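Local coordinates for protein toll-like receptor 13 (Mus musculus, PDB 4Z0C) that recognises bacterial 23S rRNA as an innate immune receptor and signals through MYD88 and TRAF6 to activate NF-kappa-B, at residues 616-628 with 639-652. Residues are numbered along the deposited sequence; the frame is centred on the assembly and turned at random.
Sequences ESLVPDMFSSLQS and LKVINQSHLKNLKS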
loop_
_atom_site.group_PDB
_atom_site.type_symbol
_atom_site.label_atom_id
_atom_site.label_comp_id
_atom_site.label_asym_id
_atom_site.label_seq_id
_atom_site.Cartn_x
_atom_site.Cartn_y
_atom_site.Cartn_z
ATOM N N GLU A 616 -6.066 -14.672 22.955
ATOM C CA GLU A 616 -6.159 -15.992 23.576
ATOM C C GLU A 616 -6.811 -15.940 24.975
ATOM O O GLU A 616 -7.422 -16.910 25.429
ATOM C CB GLU A 616 -4.772 -16.649 23.620
ATOM C CG GLU A 616 -4.766 -18.063 23.064
ATOM C CD GLU A 616 -4.253 -18.117 21.631
ATOM O OE1 GLU A 616 -3.798 -17.064 21.145
ATOM O OE2 GLU A 616 -4.330 -19.188 20.982
ATOM N N SER A 617 -6.703 -14.785 25.625
ATOM C CA SER A 617 -7.235 -14.560 26.966
ATOM C C SER A 617 -7.641 -13.101 27.081
ATOM O O SER A 617 -7.341 -12.303 26.200
ATOM C CB SER A 617 -6.168 -14.838 28.035
ATOM O OG SER A 617 -5.479 -16.040 27.770
ATOM N N LEU A 618 -8.284 -12.751 28.189
ATOM C CA LEU A 618 -8.633 -11.362 28.470
ATOM C C LEU A 618 -7.920 -10.863 29.737
ATOM O O LEU A 618 -7.733 -11.615 30.688
ATOM C CB LEU A 618 -10.149 -11.234 28.612
ATOM C CG LEU A 618 -11.013 -10.665 27.466
ATOM C CD1 LEU A 618 -10.468 -10.967 26.057
ATOM C CD2 LEU A 618 -12.460 -11.167 27.622
ATOM N N VAL A 619 -7.473 -9.612 29.726
ATOM C CA VAL A 619 -6.800 -9.022 30.885
ATOM C C VAL A 619 -7.813 -8.681 31.984
ATOM O O VAL A 619 -8.767 -7.941 31.727
ATOM C CB VAL A 619 -6.031 -7.735 30.481
ATOM C CG1 VAL A 619 -5.615 -6.946 31.705
ATOM C CG2 VAL A 619 -4.817 -8.062 29.595
ATOM N N PRO A 620 -7.603 -9.203 33.215
ATOM C CA PRO A 620 -8.541 -8.993 34.337
ATOM C C PRO A 620 -8.778 -7.511 34.653
ATOM O O PRO A 620 -7.812 -6.742 34.697
ATOM C CB PRO A 620 -7.848 -9.692 35.524
ATOM C CG PRO A 620 -6.988 -10.730 34.891
ATOM C CD PRO A 620 -6.494 -10.100 33.589
ATOM N N ASP A 621 -10.047 -7.128 34.826
ATOM C CA ASP A 621 -10.431 -5.739 35.124
ATOM C C ASP A 621 -10.082 -4.704 34.040
ATOM O O ASP A 621 -10.105 -3.495 34.293
ATOM C CB ASP A 621 -9.894 -5.278 36.490
ATOM C CG ASP A 621 -10.682 -5.865 37.666
ATOM O OD1 ASP A 621 -11.934 -5.832 37.635
ATOM O OD2 ASP A 621 -10.044 -6.330 38.638
ATOM N N MET A 622 -9.738 -5.163 32.845
ATOM C CA MET A 622 -9.465 -4.228 31.761
ATOM C C MET A 622 -10.702 -3.421 31.339
ATOM O O MET A 622 -10.601 -2.247 30.990
ATOM C CB MET A 622 -8.874 -4.960 30.557
ATOM C CG MET A 622 -8.590 -4.058 29.373
ATOM S SD MET A 622 -7.575 -4.880 28.135
ATOM C CE MET A 622 -5.960 -4.422 28.762
ATOM N N PHE A 623 -11.872 -4.041 31.412
ATOM C CA PHE A 623 -13.084 -3.423 30.882
ATOM C C PHE A 623 -14.026 -2.919 31.976
ATOM O O PHE A 623 -15.045 -2.289 31.685
ATOM C CB PHE A 623 -13.810 -4.436 29.987
ATOM C CG PHE A 623 -12.897 -5.120 28.988
ATOM C CD1 PHE A 623 -12.332 -4.408 27.936
ATOM C CD2 PHE A 623 -12.623 -6.478 29.085
ATOM C CE1 PHE A 623 -11.503 -5.035 27.032
ATOM C CE2 PHE A 623 -11.793 -7.106 28.155
ATOM C CZ PHE A 623 -11.242 -6.385 27.141
ATOM N N SER A 624 -13.640 -3.156 33.228
ATOM C CA SER A 624 -14.457 -2.850 34.405
ATOM C C SER A 624 -14.778 -1.375 34.609
ATOM O O SER A 624 -15.600 -1.053 35.439
ATOM C CB SER A 624 -13.772 -3.365 35.671
ATOM O OG SER A 624 -13.628 -4.764 35.617
ATOM N N SER A 625 -14.119 -0.471 33.893
ATOM C CA SER A 625 -14.436 0.946 34.050
ATOM C C SER A 625 -15.463 1.393 33.024
ATOM O O SER A 625 -16.018 2.483 33.132
ATOM C CB SER A 625 -13.185 1.823 33.927
ATOM O OG SER A 625 -12.430 1.810 35.128
ATOM N N LEU A 626 -15.726 0.536 32.045
ATOM C CA LEU A 626 -16.551 0.920 30.910
ATOM C C LEU A 626 -18.049 0.894 31.253
ATOM O O LEU A 626 -18.765 -0.029 30.877
ATOM C CB LEU A 626 -16.215 0.049 29.692
ATOM C CG LEU A 626 -14.726 0.001 29.288
ATOM C CD1 LEU A 626 -14.495 -0.960 28.120
ATOM C CD2 LEU A 626 -14.149 1.381 28.966
ATOM N N GLN A 627 -18.491 1.907 32.002
ATOM C CA GLN A 627 -19.882 2.049 32.464
ATOM C C GLN A 627 -20.879 2.089 31.316
ATOM O O GLN A 627 -21.896 1.398 31.332
ATOM C CB GLN A 627 -20.043 3.370 33.212
ATOM C CG GLN A 627 -19.400 3.458 34.580
ATOM C CD GLN A 627 -19.076 4.901 34.949
ATOM O OE1 GLN A 627 -19.746 5.837 34.491
ATOM N NE2 GLN A 627 -18.060 5.088 35.788
ATOM N N SER A 628 -20.579 2.935 30.334
ATOM C CA SER A 628 -21.480 3.226 29.235
ATOM C C SER A 628 -21.344 2.262 28.071
ATOM O O SER A 628 -21.987 2.454 27.045
ATOM C CB SER A 628 -21.241 4.648 28.734
ATOM O OG SER A 628 -21.094 5.534 29.824
ATOM N N LEU A 639 -10.551 -16.801 22.058
ATOM C CA LEU A 639 -11.013 -16.880 23.441
ATOM C C LEU A 639 -11.594 -18.258 23.711
ATOM O O LEU A 639 -12.397 -18.755 22.920
ATOM C CB LEU A 639 -12.052 -15.801 23.709
ATOM C CG LEU A 639 -11.653 -14.457 24.327
ATOM C CD1 LEU A 639 -10.177 -14.177 24.276
ATOM C CD2 LEU A 639 -12.414 -13.349 23.640
ATOM N N LYS A 640 -11.173 -18.879 24.817
ATOM C CA LYS A 640 -11.619 -20.224 25.195
ATOM C C LYS A 640 -12.666 -20.197 26.315
ATOM O O LYS A 640 -13.499 -21.103 26.442
ATOM C CB LYS A 640 -10.435 -21.084 25.651
ATOM C CG LYS A 640 -9.495 -21.541 24.540
ATOM C CD LYS A 640 -8.092 -20.949 24.730
ATOM C CE LYS A 640 -7.475 -21.444 26.046
ATOM N NZ LYS A 640 -6.167 -20.795 26.409
ATOM N N VAL A 641 -12.607 -19.155 27.134
ATOM C CA VAL A 641 -13.448 -19.057 28.307
ATOM C C VAL A 641 -13.924 -17.634 28.494
ATOM O O VAL A 641 -13.135 -16.694 28.396
ATOM C CB VAL A 641 -12.652 -19.487 29.596
ATOM C CG1 VAL A 641 -13.400 -19.091 30.874
ATOM C CG2 VAL A 641 -12.355 -20.986 29.575
ATOM N N ILE A 642 -15.217 -17.471 28.762
ATOM C CA ILE A 642 -15.709 -16.192 29.246
ATOM C C ILE A 642 -16.631 -16.378 30.476
ATOM O O ILE A 642 -17.345 -17.374 30.574
ATOM C CB ILE A 642 -16.342 -15.396 28.084
ATOM C CG1 ILE A 642 -16.683 -13.964 28.495
ATOM C CG2 ILE A 642 -17.501 -16.146 27.490
ATOM C CD1 ILE A 642 -18.088 -13.748 28.814
ATOM N N ASN A 643 -16.577 -15.432 31.416
ATOM C CA ASN A 643 -17.296 -15.531 32.673
ATOM C C ASN A 643 -17.591 -14.159 33.251
ATOM O O ASN A 643 -17.227 -13.148 32.653
ATOM C CB ASN A 643 -16.516 -16.387 33.702
ATOM C CG ASN A 643 -15.117 -15.832 34.016
ATOM O OD1 ASN A 643 -14.950 -14.656 34.331
ATOM N ND2 ASN A 643 -14.107 -16.690 33.912
ATOM N N GLN A 644 -18.205 -14.154 34.437
ATOM C CA GLN A 644 -18.670 -12.957 35.130
ATOM C C GLN A 644 -17.594 -11.915 35.335
ATOM O O GLN A 644 -17.885 -10.717 35.344
ATOM C CB GLN A 644 -19.215 -13.320 36.523
ATOM C CG GLN A 644 -20.051 -14.565 36.593
ATOM C CD GLN A 644 -19.346 -15.744 37.226
ATOM O OE1 GLN A 644 -18.552 -16.431 36.587
ATOM N NE2 GLN A 644 -19.642 -15.990 38.497
ATOM N N SER A 645 -16.363 -12.376 35.548
ATOM C CA SER A 645 -15.225 -11.476 35.707
ATOM C C SER A 645 -15.028 -10.554 34.506
ATOM O O SER A 645 -14.812 -9.350 34.659
ATOM C CB SER A 645 -13.947 -12.269 35.914
ATOM O OG SER A 645 -13.069 -11.542 36.747
ATOM N N HIS A 646 -15.072 -11.128 33.310
ATOM C CA HIS A 646 -14.793 -10.362 32.091
ATOM C C HIS A 646 -15.821 -9.278 31.906
ATOM O O HIS A 646 -15.508 -8.172 31.458
ATOM C CB HIS A 646 -14.788 -11.287 30.887
ATOM C CG HIS A 646 -13.790 -12.394 31.002
ATOM N ND1 HIS A 646 -14.077 -13.698 30.663
ATOM C CD2 HIS A 646 -12.498 -12.383 31.418
ATOM C CE1 HIS A 646 -13.005 -14.446 30.869
ATOM N NE2 HIS A 646 -12.035 -13.673 31.327
ATOM N N LEU A 647 -17.045 -9.619 32.313
ATOM C CA LEU A 647 -18.240 -8.815 32.104
ATOM C C LEU A 647 -18.609 -7.977 33.330
ATOM O O LEU A 647 -19.663 -7.329 33.351
ATOM C CB LEU A 647 -19.400 -9.742 31.756
ATOM C CG LEU A 647 -19.317 -10.392 30.379
ATOM C CD1 LEU A 647 -20.552 -11.232 30.108
ATOM C CD2 LEU A 647 -19.116 -9.329 29.290
ATOM N N LYS A 648 -17.759 -8.015 34.359
ATOM C CA LYS A 648 -17.980 -7.231 35.572
ATOM C C LYS A 648 -18.208 -5.739 35.295
ATOM O O LYS A 648 -17.424 -5.087 34.605
ATOM C CB LYS A 648 -16.814 -7.410 36.560
ATOM C CG LYS A 648 -17.143 -6.906 37.965
ATOM C CD LYS A 648 -15.923 -6.702 38.870
ATOM C CE LYS A 648 -14.689 -7.470 38.407
ATOM N NZ LYS A 648 -13.529 -7.285 39.330
ATOM N N ASN A 649 -19.301 -5.215 35.836
ATOM C CA ASN A 649 -19.614 -3.786 35.809
ATOM C C ASN A 649 -19.993 -3.186 34.467
ATOM O O ASN A 649 -20.119 -1.965 34.364
ATOM C CB ASN A 649 -18.488 -2.945 36.417
ATOM C CG ASN A 649 -19.013 -1.721 37.135
ATOM O OD1 ASN A 649 -19.992 -1.804 37.874
ATOM N ND2 ASN A 649 -18.399 -0.571 36.885
ATOM N N LEU A 650 -20.160 -4.011 33.438
ATOM C CA LEU A 650 -20.681 -3.488 32.168
ATOM C C LEU A 650 -22.210 -3.282 32.281
ATOM O O LEU A 650 -23.006 -4.053 31.748
ATOM C CB LEU A 650 -20.282 -4.353 30.956
ATOM C CG LEU A 650 -18.847 -4.328 30.347
ATOM C CD1 LEU A 650 -17.939 -3.197 30.853
ATOM C CD2 LEU A 650 -18.122 -5.655 30.424
ATOM N N LYS A 651 -22.591 -2.227 33.002
ATOM C CA LYS A 651 -23.986 -1.925 33.341
ATOM C C LYS A 651 -24.862 -1.653 32.119
ATOM O O LYS A 651 -26.075 -1.926 32.128
ATOM C CB LYS A 651 -24.049 -0.704 34.269
ATOM C CG LYS A 651 -24.245 -0.972 35.770
ATOM C CD LYS A 651 -23.213 -1.920 36.366
ATOM C CE LYS A 651 -23.484 -2.131 37.874
ATOM N NZ LYS A 651 -22.500 -3.035 38.590
ATOM N N SER A 652 -24.250 -1.090 31.076
ATOM C CA SER A 652 -25.001 -0.661 29.898
ATOM C C SER A 652 -24.946 -1.632 28.735
ATOM O O SER A 652 -25.465 -1.333 27.664
ATOM C CB SER A 652 -24.519 0.706 29.424
ATOM O OG SER A 652 -24.689 1.667 30.443
HETATM O O HOH W 1 -9.748 -17.985 26.869
HETATM O O HOH W 2 -21.265 -0.974 30.306
#
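Neighbouring coils of the leucine-rich repeat solenoid stack here through their outer loops, with L618 meeting both L639 and H646. L618 CD1 packs on L639 CD1 at 3.7 Å, the two side chains crossing at about a right angle. L618 CD2 sits over one face of the H646 imidazole in a CH-pi contact, 4.1 Å from the ring centroid. N643 OD1 lies over the opposite face. N643 N donates to H646 ND1 from 34° out of the ring plane, which probably limits the turning of the ring. The loops follow strands 607-609 and 631-633, parallel neighbours in the ectodomain. The F623 side chain also touches L608 of strand 607-609, and its ring meets that of F632. Further along, K648 reaches across to D621 in a salt bridge, NZ to OD1 2.7 Å, on the syn lone pair. S624 OG donates to the anti lone pair of D621 OD1 at 2.8 Å. That oxygen is gripped from two sides. N649 ND2 donates to S624 O at 3.2 Å, nearly in line with the carbonyl. L650 CD1 packs on L626 CB at 3.9 Å. With its hydroxyl beside the backbone N (chi1 -60°), S652 donates from OG to Q627 O at 2.9 Å. At the far end, water 1 bridges E616 O and K640 N.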